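Local coordinates for protein cellobiose 2-epimerase (Caldibacillus thermoamylovorans, PDB 5ZHB) that catalyses the epimerization of cellobiose at carbon 2 of its reducing-end sugar, probably converting it reversibly to glucosyl-mannose, at residues D248-W253 with N377-L382. Numbering follows the deposited sequence.
Sequences DIEASW and NARFCL
Arg379 reaches from helix 375-387 to two side chains of helix 245-262, Trp253 and Glu250. The tight part is at the tryptophan. The benzene edge of Trp253 comes in edge-to-face over one face of the Arg379 guanidinium, offset toward its rim, with CZ2 3.5 Å from NE. The planes of ring and guanidinium stand 78° apart, so this is not a flat stack. CD of Arg379 lies in the plane of the indole, 3.7 Å from CH2 of Trp253, and packs against the same edge. The arginine leaves its helix extended, then bends at chi3, which brings NE and CZ beside the ring.

The polar part is looser. NH2 of Arg379 lies 3.2 Å from OE2 of Glu250, a salt bridge whose hydrogen bond is weak and bent, at 135°. OE2 sits at the guanidinium edge, but the carboxylate plane is turned 80° from it. Glu250 reaches NH2 with an extended chain, CG anti to the backbone N. Neither part faces solvent, as all three residues are buried. The buried charge has further partners: NH1 bridges to Glu191, NH2 to Glu311, and Glu311 also accepts a bond from Trp253 NE1. With an alanine at Arg379, the carboxylates of Glu250, Glu191 and Glu311 would probably lose their shared positive mate, and a gap would open beside the indole edge.

The backbones stay well apart, with the nearest CA atoms, those of Glu250 and Phe380, at 10.5 Å. Long side chains therefore join the helices across the protein interior, consistent with the alpha/alpha barrel of the N-acylglucosamine 2-epimerase family. Helix 306-323 supplies Glu311 and Val314 alongside, helix 183-199 brings Glu191, and Trp57 of helix 49-66 touches Arg379. Helix 245-262 itself follows directly on strand 242-244, an outermost strand of an antiparallel sheet.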
ATOM      1  N   ASP A 248      -8.485  -1.854   7.374  1.00 21.20           N
ATOM      2  CA  ASP A 248      -9.907  -1.970   7.047  1.00 20.02           C
ATOM      3  C   ASP A 248     -10.364  -0.889   6.080  1.00 19.80           C
ATOM      4  O   ASP A 248     -11.021  -1.166   5.095  1.00 19.04           O
ATOM      5  CB  ASP A 248     -10.714  -1.982   8.333  1.00 22.51           C
ATOM      6  CG  ASP A 248     -10.617  -3.280   9.119  1.00 24.54           C
ATOM      7  OD1 ASP A 248      -9.540  -3.916   9.068  1.00 22.21           O
ATOM      8  OD2 ASP A 248     -11.615  -3.651   9.764  1.00 26.83           O
ATOM      9  N   ILE A 249     -10.059   0.380   6.392  1.00 20.89           N
ATOM     10  CA  ILE A 249     -10.593   1.475   5.616  1.00 20.19           C
ATOM     11  C   ILE A 249      -9.901   1.526   4.256  1.00 19.66           C
ATOM     12  O   ILE A 249     -10.527   1.851   3.246  1.00 21.81           O
ATOM     13  CB  ILE A 249     -10.549   2.794   6.415  1.00 21.43           C
ATOM     14  CG1 ILE A 249     -11.360   3.874   5.728  1.00 22.28           C
ATOM     15  CG2 ILE A 249      -9.119   3.262   6.726  1.00 22.24           C
ATOM     16  CD1 ILE A 249     -12.809   3.485   5.478  1.00 21.14           C
ATOM     17  N   GLU A 250      -8.614   1.148   4.218  1.00 18.81           N
ATOM     18  CA  GLU A 250      -7.916   0.968   2.957  1.00 17.72           C
ATOM     19  C   GLU A 250      -8.603  -0.109   2.115  1.00 17.38           C
ATOM     20  O   GLU A 250      -8.885   0.123   0.951  1.00 17.93           O
ATOM     21  CB  GLU A 250      -6.470   0.571   3.267  1.00 19.86           C
ATOM     22  CG  GLU A 250      -5.625   0.356   2.010  1.00 20.01           C
ATOM     23  CD  GLU A 250      -4.198  -0.113   2.310  1.00 21.66           C
ATOM     24  OE1 GLU A 250      -3.976  -0.739   3.376  1.00 20.92           O
ATOM     25  OE2 GLU A 250      -3.305   0.172   1.479  1.00 22.96           O
ATOM     26  N   ALA A 251      -8.828  -1.289   2.702  1.00 18.81           N
ATOM     27  CA  ALA A 251      -9.460  -2.400   2.010  1.00 21.61           C
ATOM     28  C   ALA A 251     -10.836  -2.021   1.464  1.00 21.57           C
ATOM     29  O   ALA A 251     -11.178  -2.396   0.346  1.00 21.75           O
ATOM     30  CB  ALA A 251      -9.596  -3.573   2.954  1.00 25.76           C
ATOM     31  N   SER A 252     -11.598  -1.253   2.261  1.00 22.07           N
ATOM     32  CA  SER A 252     -12.911  -0.799   1.825  1.00 20.88           C
ATOM     33  C   SER A 252     -12.826  -0.235   0.416  1.00 22.10           C
ATOM     34  O   SER A 252     -13.557  -0.667  -0.457  1.00 22.14           O
ATOM     35  CB  SER A 252     -13.495   0.202   2.782  1.00 23.78           C
ATOM     36  OG  SER A 252     -14.705   0.742   2.280  1.00 26.39           O
ATOM     37  N   TRP A 253     -11.935   0.735   0.168  1.00 20.47           N
ATOM     38  CA  TRP A 253     -11.958   1.406  -1.118  1.00 18.71           C
ATOM     39  C   TRP A 253     -11.151   0.662  -2.179  1.00 19.56           C
ATOM     40  O   TRP A 253     -11.505   0.736  -3.356  1.00 19.27           O
ATOM     41  CB  TRP A 253     -11.539   2.869  -0.994  1.00 22.10           C
ATOM     42  CG  TRP A 253     -10.069   3.139  -0.839  1.00 20.00           C
ATOM     43  CD1 TRP A 253      -9.377   3.269   0.323  1.00 19.64           C
ATOM     44  CD2 TRP A 253      -9.126   3.380  -1.896  1.00 18.28           C
ATOM     45  NE1 TRP A 253      -8.055   3.508   0.064  1.00 18.91           N
ATOM     46  CE2 TRP A 253      -7.878   3.605  -1.284  1.00 19.11           C
ATOM     47  CE3 TRP A 253      -9.206   3.430  -3.286  1.00 21.36           C
ATOM     48  CZ2 TRP A 253      -6.735   3.885  -2.026  1.00 21.30           C
ATOM     49  CZ3 TRP A 253      -8.070   3.691  -4.026  1.00 20.49           C
ATOM     50  CH2 TRP A 253      -6.860   3.962  -3.394  1.00 21.04           C
ATOM     51  N   ASN A 377       0.752   8.420   0.852  1.00 18.73           N
ATOM     52  CA  ASN A 377       0.396   9.831   0.902  1.00 19.62           C
ATOM     53  C   ASN A 377       0.237  10.441  -0.501  1.00 21.31           C
ATOM     54  O   ASN A 377      -0.689  11.247  -0.705  1.00 23.52           O
ATOM     55  CB  ASN A 377       1.274  10.606   1.884  1.00 19.02           C
ATOM     56  CG  ASN A 377       2.751  10.621   1.559  1.00 23.05           C
ATOM     57  OD1 ASN A 377       3.216   9.816   0.751  1.00 22.80           O
ATOM     58  ND2 ASN A 377       3.493  11.494   2.237  1.00 22.53           N
ATOM     59  N   ALA A 378       1.087  10.074  -1.471  1.00 19.98           N
ATOM     60  CA  ALA A 378       0.882  10.515  -2.839  1.00 21.91           C
ATOM     61  C   ALA A 378      -0.435  10.004  -3.403  1.00 20.93           C
ATOM     62  O   ALA A 378      -1.181  10.766  -4.018  1.00 22.08           O
ATOM     63  CB  ALA A 378       2.004  10.098  -3.749  1.00 21.68           C
ATOM     64  N   ARG A 379      -0.675   8.695  -3.244  1.00 20.23           N
ATOM     65  CA  ARG A 379      -1.889   8.080  -3.727  1.00 18.91           C
ATOM     66  C   ARG A 379      -3.117   8.802  -3.155  1.00 19.45           C
ATOM     67  O   ARG A 379      -4.071   9.051  -3.888  1.00 20.07           O
ATOM     68  CB  ARG A 379      -1.882   6.580  -3.406  1.00 17.97           C
ATOM     69  CG  ARG A 379      -3.118   5.921  -4.000  1.00 20.09           C
ATOM     70  CD  ARG A 379      -3.183   4.419  -3.929  1.00 18.46           C
ATOM     71  NE  ARG A 379      -3.251   3.948  -2.547  1.00 19.97           N
ATOM     72  CZ  ARG A 379      -3.264   2.661  -2.193  1.00 18.87           C
ATOM     73  NH1 ARG A 379      -3.265   1.724  -3.118  1.00 19.74           N
ATOM     74  NH2 ARG A 379      -3.305   2.329  -0.911  1.00 19.90           N
ATOM     75  N   PHE A 380      -3.100   9.130  -1.855  1.00 18.64           N
ATOM     76  CA  PHE A 380      -4.210   9.844  -1.261  1.00 21.09           C
ATOM     77  C   PHE A 380      -4.477  11.156  -2.013  1.00 23.68           C
ATOM     78  O   PHE A 380      -5.626  11.419  -2.382  1.00 20.83           O
ATOM     79  CB  PHE A 380      -3.996  10.001   0.248  1.00 23.18           C
ATOM     80  CG  PHE A 380      -4.356  11.365   0.808  1.00 24.64           C
ATOM     81  CD1 PHE A 380      -5.687  11.757   0.945  1.00 25.41           C
ATOM     82  CD2 PHE A 380      -3.358  12.247   1.204  1.00 23.37           C
ATOM     83  CE1 PHE A 380      -6.000  12.990   1.495  1.00 25.54           C
ATOM     84  CE2 PHE A 380      -3.672  13.477   1.747  1.00 25.96           C
ATOM     85  CZ  PHE A 380      -4.992  13.858   1.867  1.00 27.56           C
ATOM     86  N   CYS A 381      -3.444  11.989  -2.200  1.00 21.56           N
ATOM     87  CA  CYS A 381      -3.616  13.256  -2.890  1.00 22.79           C
ATOM     88  C   CYS A 381      -4.165  13.008  -4.294  1.00 23.17           C
ATOM     89  O   CYS A 381      -5.115  13.664  -4.704  1.00 24.28           O
ATOM     90  CB  CYS A 381      -2.296  14.021  -2.963  1.00 21.44           C
ATOM     91  SG  CYS A 381      -1.664  14.535  -1.356  1.00 24.04           S
ATOM     92  N   LEU A 382      -3.605  12.034  -5.009  1.00 21.63           N
ATOM     93  CA  LEU A 382      -3.995  11.728  -6.388  1.00 24.36           C
ATOM     94  C   LEU A 382      -5.418  11.188  -6.514  1.00 25.04           C
ATOM     95  O   LEU A 382      -6.136  11.502  -7.476  1.00 26.03           O
ATOM     96  CB  LEU A 382      -2.985  10.760  -6.984  1.00 23.34           C
ATOM     97  CG  LEU A 382      -1.574  11.335  -7.176  1.00 24.98           C
ATOM     98  CD1 LEU A 382      -0.627  10.231  -7.564  1.00 26.67           C
ATOM     99  CD2 LEU A 382      -1.556  12.447  -8.206  1.00 26.52           C
TER